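Kappa-carrageenase (PDB 5OCR) probably hydrolyses kappa-carrageenan, a sulfated galactan of red algae, through its family 16 glycoside hydrolase module, the part described here. Local coordinates at residues F200-I212 against Y215-W229. Sequence-based numbering, arbitrary orientation. Where two conformers were deposited one is given.
Sequences FHIYGCEVNQNEI and YVDGVEVARKPNKYW
G204 pairs with Y215, and I212 with K224, as antiparallel hydrogen-bonded pairs, so strand 211-216 runs between strands 200-207 and 219-225. D217 sits in the type I' turn from V216 to V219 and binds strand 200-207 with both carboxylate oxygens. D217 OD2 takes the N-H of H201 ND1 at 2.7 Å, on its syn side and close to the imidazole plane. D217 OD1 accepts I202 N at 2.8 Å. The H201 ring also stacks on W194. With CG anti to the carbonyl carbon (chi1 -59°), the Y215 ring brings CE1 near E206 CB, and Y215 OH donates to E206 OE1 at 2.9 Å. Ring and carboxylate are nearly coplanar, 12° apart. E206 OE2 is hydrogen-bonded to S15 OG. R223 grips E220 side-on through NE and NH2. R223 NH1 forms a salt bridge to E211 OE1 at 3.1 Å, with the two flat groups turned 59° apart.

At the other end N226 ties two loops together. N226 ND2 donates to N208 O at 2.8 Å and to W229 O at 3.0 Å, while OD1 accepts W229 N in an Asx motif. I212 CD1 lies 3.9 Å from W229 CE3, meeting the indole obliquely. With alanine in place of N226, N208 O would probably lose this donor, and the loop to W229 its two side-chain bonds. The three strands belong to the family's beta-jellyroll. Backbone hydrogen bonds pair them; D217 and N226 fasten the turn and loops at their ends, and the E211-R223-E220 charges probably offset one another on the outer side.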
ATOM      1  N   PHE A 200      14.716  -5.902   5.706  1.00 18.72           N
ATOM      2  CA  PHE A 200      13.291  -6.349   5.782  1.00 17.63           C
ATOM      3  C   PHE A 200      12.774  -6.081   7.154  1.00 18.80           C
ATOM      4  O   PHE A 200      13.456  -6.417   8.156  1.00 20.06           O
ATOM      5  CB  PHE A 200      13.186  -7.913   5.546  1.00 17.88           C
ATOM      6  CG  PHE A 200      13.354  -8.267   4.092  1.00 17.49           C
ATOM      7  CD1 PHE A 200      14.659  -8.453   3.544  1.00 17.90           C
ATOM      8  CD2 PHE A 200      12.249  -8.433   3.258  1.00 17.11           C
ATOM      9  CE1 PHE A 200      14.881  -8.738   2.200  1.00 18.32           C
ATOM     10  CE2 PHE A 200      12.452  -8.720   1.865  1.00 17.32           C
ATOM     11  CZ  PHE A 200      13.779  -8.924   1.349  1.00 17.38           C
ATOM     12  N   HIS A 201      11.522  -5.647   7.245  1.00 17.30           N
ATOM     13  CA  HIS A 201      10.831  -5.556   8.532  1.00 17.57           C
ATOM     14  C   HIS A 201       9.439  -6.022   8.405  1.00 17.63           C
ATOM     15  O   HIS A 201       8.927  -6.219   7.294  1.00 17.68           O
ATOM     16  CB  HIS A 201      10.827  -4.059   8.993  1.00 17.22           C
ATOM     17  CG  HIS A 201      12.230  -3.563   9.204  1.00 17.74           C
ATOM     18  ND1 HIS A 201      12.861  -3.662  10.410  1.00 18.14           N
ATOM     19  CD2 HIS A 201      13.136  -3.026   8.316  1.00 18.03           C
ATOM     20  CE1 HIS A 201      14.116  -3.203  10.278  1.00 18.10           C
ATOM     21  NE2 HIS A 201      14.272  -2.788   8.983  1.00 19.14           N
ATOM     22  N   ILE A 202       8.757  -6.174   9.538  0.62 18.04           N
ATOM     23  CA  ILE A 202       7.435  -6.813   9.569  0.62 17.94           C
ATOM     24  C   ILE A 202       6.401  -5.770   9.809  0.62 17.57           C
ATOM     25  O   ILE A 202       6.484  -5.046  10.841  0.62 18.21           O
ATOM     26  CB  ILE A 202       7.352  -7.830  10.755  0.62 18.54           C
ATOM     27  CG1 ILE A 202       8.524  -8.803  10.736  0.62 19.94           C
ATOM     28  CG2 ILE A 202       6.002  -8.569  10.754  0.62 18.20           C
ATOM     29  CD1 ILE A 202       8.679  -9.646   9.509  0.62 21.05           C
ATOM     30  N   TYR A 203       5.437  -5.696   8.889  1.00 16.89           N
ATOM     31  CA  TYR A 203       4.394  -4.679   8.968  1.00 16.88           C
ATOM     32  C   TYR A 203       3.086  -5.394   9.145  1.00 16.84           C
ATOM     33  O   TYR A 203       2.706  -6.225   8.297  1.00 18.43           O
ATOM     34  CB  TYR A 203       4.433  -3.779   7.695  1.00 16.58           C
ATOM     35  CG  TYR A 203       5.756  -3.071   7.517  1.00 15.92           C
ATOM     36  CD1 TYR A 203       6.041  -1.878   8.263  1.00 16.01           C
ATOM     37  CD2 TYR A 203       6.773  -3.652   6.723  1.00 15.80           C
ATOM     38  CE1 TYR A 203       7.225  -1.266   8.076  1.00 16.33           C
ATOM     39  CE2 TYR A 203       8.029  -3.030   6.586  1.00 15.75           C
ATOM     40  CZ  TYR A 203       8.211  -1.828   7.314  1.00 16.72           C
ATOM     41  OH  TYR A 203       9.353  -1.119   7.237  1.00 15.77           O
ATOM     42  N   GLY A 204       2.368  -5.096  10.243  1.00 17.05           N
ATOM     43  CA  GLY A 204       1.129  -5.886  10.574  1.00 16.86           C
ATOM     44  C   GLY A 204      -0.013  -4.990  10.863  1.00 17.14           C
ATOM     45  O   GLY A 204       0.178  -3.857  11.313  1.00 17.03           O
ATOM     46  N   CYS A 205      -1.216  -5.517  10.706  1.00 16.42           N
ATOM     47  CA  CYS A 205      -2.422  -4.747  11.051  1.00 17.54           C
ATOM     48  C   CYS A 205      -3.491  -5.715  11.537  1.00 17.75           C
ATOM     49  O   CYS A 205      -3.843  -6.704  10.769  1.00 17.58           O
ATOM     50  CB  CYS A 205      -2.975  -4.044   9.838  1.00 18.38           C
ATOM     51  SG  CYS A 205      -4.254  -2.820  10.181  1.00 19.79           S
ATOM     52  N   GLU A 206      -4.084  -5.381  12.673  1.00 17.35           N
ATOM     53  CA  GLU A 206      -5.198  -6.146  13.186  1.00 18.18           C
ATOM     54  C   GLU A 206      -6.470  -5.332  13.023  1.00 17.98           C
ATOM     55  O   GLU A 206      -6.521  -4.186  13.499  1.00 17.91           O
ATOM     56  CB  GLU A 206      -4.853  -6.476  14.656  1.00 18.73           C
ATOM     57  CG  GLU A 206      -5.920  -7.299  15.334  1.00 20.97           C
ATOM     58  CD  GLU A 206      -5.568  -7.490  16.810  1.00 23.64           C
ATOM     59  OE1 GLU A 206      -4.407  -7.288  17.173  1.00 25.03           O
ATOM     60  OE2 GLU A 206      -6.421  -8.002  17.596  1.00 24.30           O
ATOM     61  N   VAL A 207      -7.497  -5.896  12.359  1.00 17.99           N
ATOM     62  CA  VAL A 207      -8.681  -5.140  11.985  1.00 18.70           C
ATOM     63  C   VAL A 207      -9.881  -5.889  12.591  1.00 18.74           C
ATOM     64  O   VAL A 207     -10.087  -7.076  12.286  1.00 19.22           O
ATOM     65  CB  VAL A 207      -8.907  -5.085  10.451  1.00 18.19           C
ATOM     66  CG1 VAL A 207     -10.161  -4.279  10.118  1.00 18.82           C
ATOM     67  CG2 VAL A 207      -7.677  -4.475   9.766  1.00 17.64           C
ATOM     68  N   ASN A 208     -10.636  -5.224  13.451  1.00 19.08           N
ATOM     69  CA  ASN A 208     -11.877  -5.833  13.953  1.00 19.36           C
ATOM     70  C   ASN A 208     -13.038  -4.805  13.866  1.00 20.15           C
ATOM     71  O   ASN A 208     -12.830  -3.702  13.440  1.00 19.25           O
ATOM     72  CB  ASN A 208     -11.689  -6.432  15.388  1.00 19.73           C
ATOM     73  CG  ASN A 208     -11.317  -5.396  16.415  1.00 19.82           C
ATOM     74  OD1 ASN A 208     -12.001  -4.357  16.587  1.00 20.12           O
ATOM     75  ND2 ASN A 208     -10.287  -5.688  17.164  1.00 20.82           N
ATOM     76  N   GLN A 209     -14.265  -5.173  14.292  1.00 20.38           N
ATOM     77  CA  GLN A 209     -15.383  -4.227  14.122  1.00 22.48           C
ATOM     78  C   GLN A 209     -15.210  -2.983  14.928  1.00 22.81           C
ATOM     79  O   GLN A 209     -15.870  -1.982  14.631  1.00 22.88           O
ATOM     80  CB  GLN A 209     -16.730  -4.908  14.500  1.00 26.46           C
ATOM     81  CG  GLN A 209     -16.716  -5.367  15.929  1.00 29.16           C
ATOM     82  CD  GLN A 209     -17.981  -6.067  16.356  1.00 34.20           C
ATOM     83  OE1 GLN A 209     -19.085  -5.764  15.891  1.00 34.66           O
ATOM     84  NE2 GLN A 209     -17.821  -7.029  17.265  1.00 36.87           N
ATOM     85  N   ASN A 210     -14.388  -3.048  15.976  1.00 21.35           N
ATOM     86  CA  ASN A 210     -14.210  -1.920  16.853  1.00 20.90           C
ATOM     87  C   ASN A 210     -12.987  -1.004  16.651  1.00 20.12           C
ATOM     88  O   ASN A 210     -13.054   0.215  16.862  1.00 21.10           O
ATOM     89  CB  ASN A 210     -14.155  -2.421  18.305  1.00 21.83           C
ATOM     90  CG  ASN A 210     -15.407  -3.175  18.712  1.00 22.78           C
ATOM     91  OD1 ASN A 210     -15.320  -4.279  19.349  1.00 25.11           O
ATOM     92  ND2 ASN A 210     -16.561  -2.610  18.411  1.00 22.47           N
ATOM     93  N   GLU A 211     -11.857  -1.605  16.279  1.00 20.06           N
ATOM     94  CA  GLU A 211     -10.593  -0.895  16.225  1.00 21.41           C
ATOM     95  C   GLU A 211      -9.721  -1.464  15.168  1.00 19.78           C
ATOM     96  O   GLU A 211      -9.890  -2.627  14.708  1.00 19.47           O
ATOM     97  CB  GLU A 211      -9.827  -1.146  17.548  1.00 25.94           C
ATOM     98  CG  GLU A 211     -10.457  -0.590  18.799  1.00 34.17           C
ATOM     99  CD  GLU A 211      -9.527  -0.790  19.991  1.00 34.99           C
ATOM    100  OE1 GLU A 211      -9.382  -1.964  20.420  1.00 39.48           O
ATOM    101  OE2 GLU A 211      -8.962   0.211  20.498  1.00 35.21           O
ATOM    102  N   ILE A 212      -8.726  -0.670  14.818  1.00 18.38           N
ATOM    103  CA  ILE A 212      -7.705  -1.108  13.842  1.00 18.47           C
ATOM    104  C   ILE A 212      -6.357  -0.810  14.580  1.00 18.35           C
ATOM    105  O   ILE A 212      -6.159   0.264  15.111  1.00 18.42           O
ATOM    106  CB  ILE A 212      -7.762  -0.291  12.546  1.00 18.06           C
ATOM    107  CG1 ILE A 212      -9.129  -0.526  11.829  1.00 18.59           C
ATOM    108  CG2 ILE A 212      -6.621  -0.713  11.579  1.00 18.78           C
ATOM    109  CD1 ILE A 212      -9.509   0.681  10.946  1.00 20.46           C
ATOM    110  N   TYR A 215       1.152  -2.640  13.674  1.00 17.73           N
ATOM    111  CA  TYR A 215       2.382  -3.123  14.329  1.00 18.03           C
ATOM    112  C   TYR A 215       3.572  -3.031  13.408  1.00 17.61           C
ATOM    113  O   TYR A 215       3.488  -3.251  12.220  1.00 17.26           O
ATOM    114  CB  TYR A 215       2.205  -4.619  14.674  1.00 18.85           C
ATOM    115  CG  TYR A 215       1.021  -4.886  15.586  1.00 19.14           C
ATOM    116  CD1 TYR A 215      -0.252  -5.137  15.052  1.00 19.27           C
ATOM    117  CD2 TYR A 215       1.216  -4.896  16.988  1.00 20.72           C
ATOM    118  CE1 TYR A 215      -1.354  -5.426  15.936  1.00 20.18           C
ATOM    119  CE2 TYR A 215       0.120  -5.138  17.872  1.00 21.32           C
ATOM    120  CZ  TYR A 215      -1.116  -5.436  17.300  1.00 22.07           C
ATOM    121  OH  TYR A 215      -2.185  -5.660  18.177  1.00 25.47           O
ATOM    122  N   VAL A 216       4.731  -2.667  13.934  1.00 17.08           N
ATOM    123  CA  VAL A 216       5.977  -2.706  13.122  1.00 18.00           C
ATOM    124  C   VAL A 216       6.941  -3.562  13.918  1.00 17.97           C
ATOM    125  O   VAL A 216       7.226  -3.235  15.105  1.00 18.80           O
ATOM    126  CB  VAL A 216       6.540  -1.298  12.793  1.00 17.71           C
ATOM    127  CG1 VAL A 216       7.905  -1.358  12.062  1.00 18.10           C
ATOM    128  CG2 VAL A 216       5.487  -0.517  12.034  1.00 19.41           C
ATOM    129  N   ASP A 217       7.525  -4.599  13.298  1.00 18.46           N
ATOM    130  CA  ASP A 217       8.418  -5.490  14.012  1.00 19.47           C
ATOM    131  C   ASP A 217       7.889  -5.927  15.395  1.00 19.79           C
ATOM    132  O   ASP A 217       8.650  -5.929  16.413  1.00 19.80           O
ATOM    133  CB  ASP A 217       9.813  -4.831  14.138  1.00 20.71           C
ATOM    134  CG  ASP A 217      10.609  -4.885  12.829  1.00 19.91           C
ATOM    135  OD1 ASP A 217      10.226  -5.625  11.899  1.00 19.79           O
ATOM    136  OD2 ASP A 217      11.700  -4.259  12.820  1.00 21.57           O
ATOM    137  N   GLY A 218       6.607  -6.158  15.433  1.00 19.53           N
ATOM    138  CA  GLY A 218       5.903  -6.765  16.584  1.00 20.01           C
ATOM    139  C   GLY A 218       5.679  -5.738  17.682  1.00 21.09           C
ATOM    140  O   GLY A 218       5.480  -6.117  18.842  1.00 21.49           O
ATOM    141  N   VAL A 219       5.754  -4.464  17.353  1.00 20.62           N
ATOM    142  CA  VAL A 219       5.508  -3.390  18.352  1.00 20.24           C
ATOM    143  C   VAL A 219       4.251  -2.680  17.916  1.00 20.31           C
ATOM    144  O   VAL A 219       4.172  -2.249  16.769  1.00 21.43           O
ATOM    145  CB  VAL A 219       6.661  -2.437  18.489  1.00 21.06           C
ATOM    146  CG1 VAL A 219       6.307  -1.332  19.470  1.00 21.68           C
ATOM    147  CG2 VAL A 219       7.938  -3.189  18.860  1.00 21.23           C
ATOM    148  N   GLU A 220       3.247  -2.532  18.774  1.00 20.48           N
ATOM    149  CA  GLU A 220       2.104  -1.657  18.389  1.00 20.52           C
ATOM    150  C   GLU A 220       2.542  -0.197  18.186  1.00 20.03           C
ATOM    151  O   GLU A 220       3.157   0.418  19.115  1.00 22.40           O
ATOM    152  CB  GLU A 220       0.990  -1.697  19.459  1.00 22.26           C
ATOM    153  CG  GLU A 220      -0.096  -0.658  19.174  1.00 23.00           C
ATOM    154  CD  GLU A 220      -1.309  -0.788  20.148  1.00 24.46           C
ATOM    155  OE1 GLU A 220      -1.464  -1.806  20.830  1.00 26.71           O
ATOM    156  OE2 GLU A 220      -2.112   0.149  20.245  1.00 27.71           O
ATOM    157  N   VAL A 221       2.261   0.379  17.039  1.00 18.72           N
ATOM    158  CA  VAL A 221       2.651   1.757  16.769  1.00 18.88           C
ATOM    159  C   VAL A 221       1.437   2.680  16.577  1.00 19.55           C
ATOM    160  O   VAL A 221       1.591   3.900  16.620  1.00 20.44           O
ATOM    161  CB  VAL A 221       3.584   1.897  15.543  1.00 18.61           C
ATOM    162  CG1 VAL A 221       4.875   1.119  15.744  1.00 18.22           C
ATOM    163  CG2 VAL A 221       2.894   1.416  14.247  1.00 18.74           C
ATOM    164  N   ALA A 222       0.221   2.147  16.425  1.00 19.38           N
ATOM    165  CA  ALA A 222      -0.913   3.025  16.242  1.00 19.65           C
ATOM    166  C   ALA A 222      -2.176   2.261  16.449  1.00 19.27           C
ATOM    167  O   ALA A 222      -2.176   1.034  16.312  1.00 19.51           O
ATOM    168  CB  ALA A 222      -0.998   3.588  14.819  1.00 20.29           C
ATOM    169  N   ARG A 223      -3.247   2.991  16.772  1.00 20.31           N
ATOM    170  CA  ARG A 223      -4.549   2.325  16.884  1.00 20.42           C
ATOM    171  C   ARG A 223      -5.607   3.359  16.647  1.00 21.02           C
ATOM    172  O   ARG A 223      -5.441   4.527  17.097  1.00 21.47           O
ATOM    173  CB  ARG A 223      -4.635   1.711  18.295  1.00 24.44           C
ATOM    174  CG  ARG A 223      -5.966   1.188  18.747  1.00 28.96           C
ATOM    175  CD  ARG A 223      -5.852   0.886  20.267  1.00 28.53           C
ATOM    176  NE  ARG A 223      -4.911  -0.181  20.609  1.00 28.27           N
ATOM    177  CZ  ARG A 223      -5.229  -1.317  21.235  1.00 30.23           C
ATOM    178  NH1 ARG A 223      -6.507  -1.571  21.523  1.00 30.18           N
ATOM    179  NH2 ARG A 223      -4.300  -2.216  21.535  1.00 28.80           N
ATOM    180  N   LYS A 224      -6.678   2.972  15.942  1.00 20.39           N
ATOM    181  CA  LYS A 224      -7.781   3.911  15.670  1.00 22.18           C
ATOM    182  C   LYS A 224      -9.107   3.207  15.770  1.00 21.93           C
ATOM    183  O   LYS A 224      -9.222   2.008  15.490  1.00 20.90           O
ATOM    184  CB  LYS A 224      -7.757   4.532  14.264  1.00 20.77           C
ATOM    185  CG  LYS A 224      -6.487   5.282  13.854  1.00 21.97           C
ATOM    186  CD  LYS A 224      -6.390   6.586  14.594  1.00 22.67           C
ATOM    187  CE  LYS A 224      -5.618   7.519  13.685  1.00 24.96           C
ATOM    188  NZ  LYS A 224      -4.945   8.517  14.582  1.00 26.26           N
ATOM    189  N   PRO A 225     -10.147   3.956  16.161  1.00 22.35           N
ATOM    190  CA  PRO A 225     -11.477   3.271  16.129  1.00 21.73           C
ATOM    191  C   PRO A 225     -11.887   2.918  14.725  1.00 21.87           C
ATOM    192  O   PRO A 225     -11.611   3.688  13.812  1.00 22.02           O
ATOM    193  CB  PRO A 225     -12.462   4.393  16.576  1.00 23.00           C
ATOM    194  CG  PRO A 225     -11.574   5.296  17.418  1.00 24.29           C
ATOM    195  CD  PRO A 225     -10.209   5.325  16.719  1.00 22.93           C
ATOM    196  N   ASN A 226     -12.635   1.821  14.559  1.00 19.96           N
ATOM    197  CA  ASN A 226     -13.046   1.401  13.145  1.00 20.84           C
ATOM    198  C   ASN A 226     -14.359   2.052  12.776  1.00 20.76           C
ATOM    199  O   ASN A 226     -15.457   1.490  12.999  1.00 22.36           O
ATOM    200  CB  ASN A 226     -13.124  -0.138  13.053  1.00 20.00           C
ATOM    201  CG  ASN A 226     -13.305  -0.584  11.629  1.00 19.37           C
ATOM    202  OD1 ASN A 226     -13.570   0.282  10.806  1.00 20.70           O
ATOM    203  ND2 ASN A 226     -13.101  -1.854  11.321  1.00 18.40           N
ATOM    204  N   LYS A 227     -14.278   3.283  12.263  1.00 22.30           N
ATOM    205  CA  LYS A 227     -15.501   4.015  11.986  1.00 24.79           C
ATOM    206  C   LYS A 227     -16.124   3.550  10.696  1.00 24.62           C
ATOM    207  O   LYS A 227     -17.326   3.299  10.657  1.00 28.86           O
ATOM    208  CB  LYS A 227     -15.203   5.520  11.899  1.00 26.39           C
ATOM    209  CG  LYS A 227     -16.408   6.380  11.941  1.00 32.11           C
ATOM    210  CD  LYS A 227     -15.880   7.760  12.420  1.00 33.46           C
ATOM    211  CE  LYS A 227     -16.914   8.813  12.197  1.00 40.83           C
ATOM    212  NZ  LYS A 227     -16.169  10.033  12.630  1.00 39.68           N
ATOM    213  N   TYR A 228     -15.316   3.467   9.647  1.00 23.64           N
ATOM    214  CA  TYR A 228     -15.874   3.280   8.289  1.00 22.57           C
ATOM    215  C   TYR A 228     -15.457   1.999   7.629  1.00 25.37           C
ATOM    216  O   TYR A 228     -16.018   1.672   6.606  1.00 29.79           O
ATOM    217  CB  TYR A 228     -15.423   4.438   7.422  1.00 21.66           C
ATOM    218  CG  TYR A 228     -15.961   5.767   7.855  1.00 22.28           C
ATOM    219  CD1 TYR A 228     -17.335   5.960   8.047  1.00 23.24           C
ATOM    220  CD2 TYR A 228     -15.087   6.857   8.047  1.00 22.89           C
ATOM    221  CE1 TYR A 228     -17.830   7.237   8.432  1.00 24.80           C
ATOM    222  CE2 TYR A 228     -15.559   8.100   8.417  1.00 23.68           C
ATOM    223  CZ  TYR A 228     -16.907   8.282   8.658  1.00 25.50           C
ATOM    224  OH  TYR A 228     -17.344   9.556   9.031  1.00 30.24           O
ATOM    225  N   TRP A 229     -14.453   1.293   8.187  1.00 22.91           N
ATOM    226  CA  TRP A 229     -13.687   0.254   7.497  1.00 20.71           C
ATOM    227  C   TRP A 229     -14.255  -1.128   7.711  1.00 21.64           C
ATOM    228  O   TRP A 229     -13.616  -2.037   8.333  1.00 20.12           O
ATOM    229  CB  TRP A 229     -12.179   0.376   7.881  1.00 19.66           C
ATOM    230  CG  TRP A 229     -11.739   1.727   7.462  1.00 19.62           C
ATOM    231  CD1 TRP A 229     -11.273   2.087   6.194  1.00 19.23           C
ATOM    232  CD2 TRP A 229     -11.774   2.964   8.254  1.00 18.86           C
ATOM    233  NE1 TRP A 229     -11.039   3.441   6.137  1.00 18.75           N
ATOM    234  CE2 TRP A 229     -11.369   4.034   7.353  1.00 19.19           C
ATOM    235  CE3 TRP A 229     -12.144   3.289   9.598  1.00 19.43           C
ATOM    236  CZ2 TRP A 229     -11.321   5.401   7.801  1.00 18.89           C
ATOM    237  CZ3 TRP A 229     -12.105   4.665  10.020  1.00 19.04           C
ATOM    238  CH2 TRP A 229     -11.696   5.651   9.140  1.00 20.09           C
TER
HETATM  239  O   HOH W   1       4.870  -6.157  13.144  1.00 16.75           O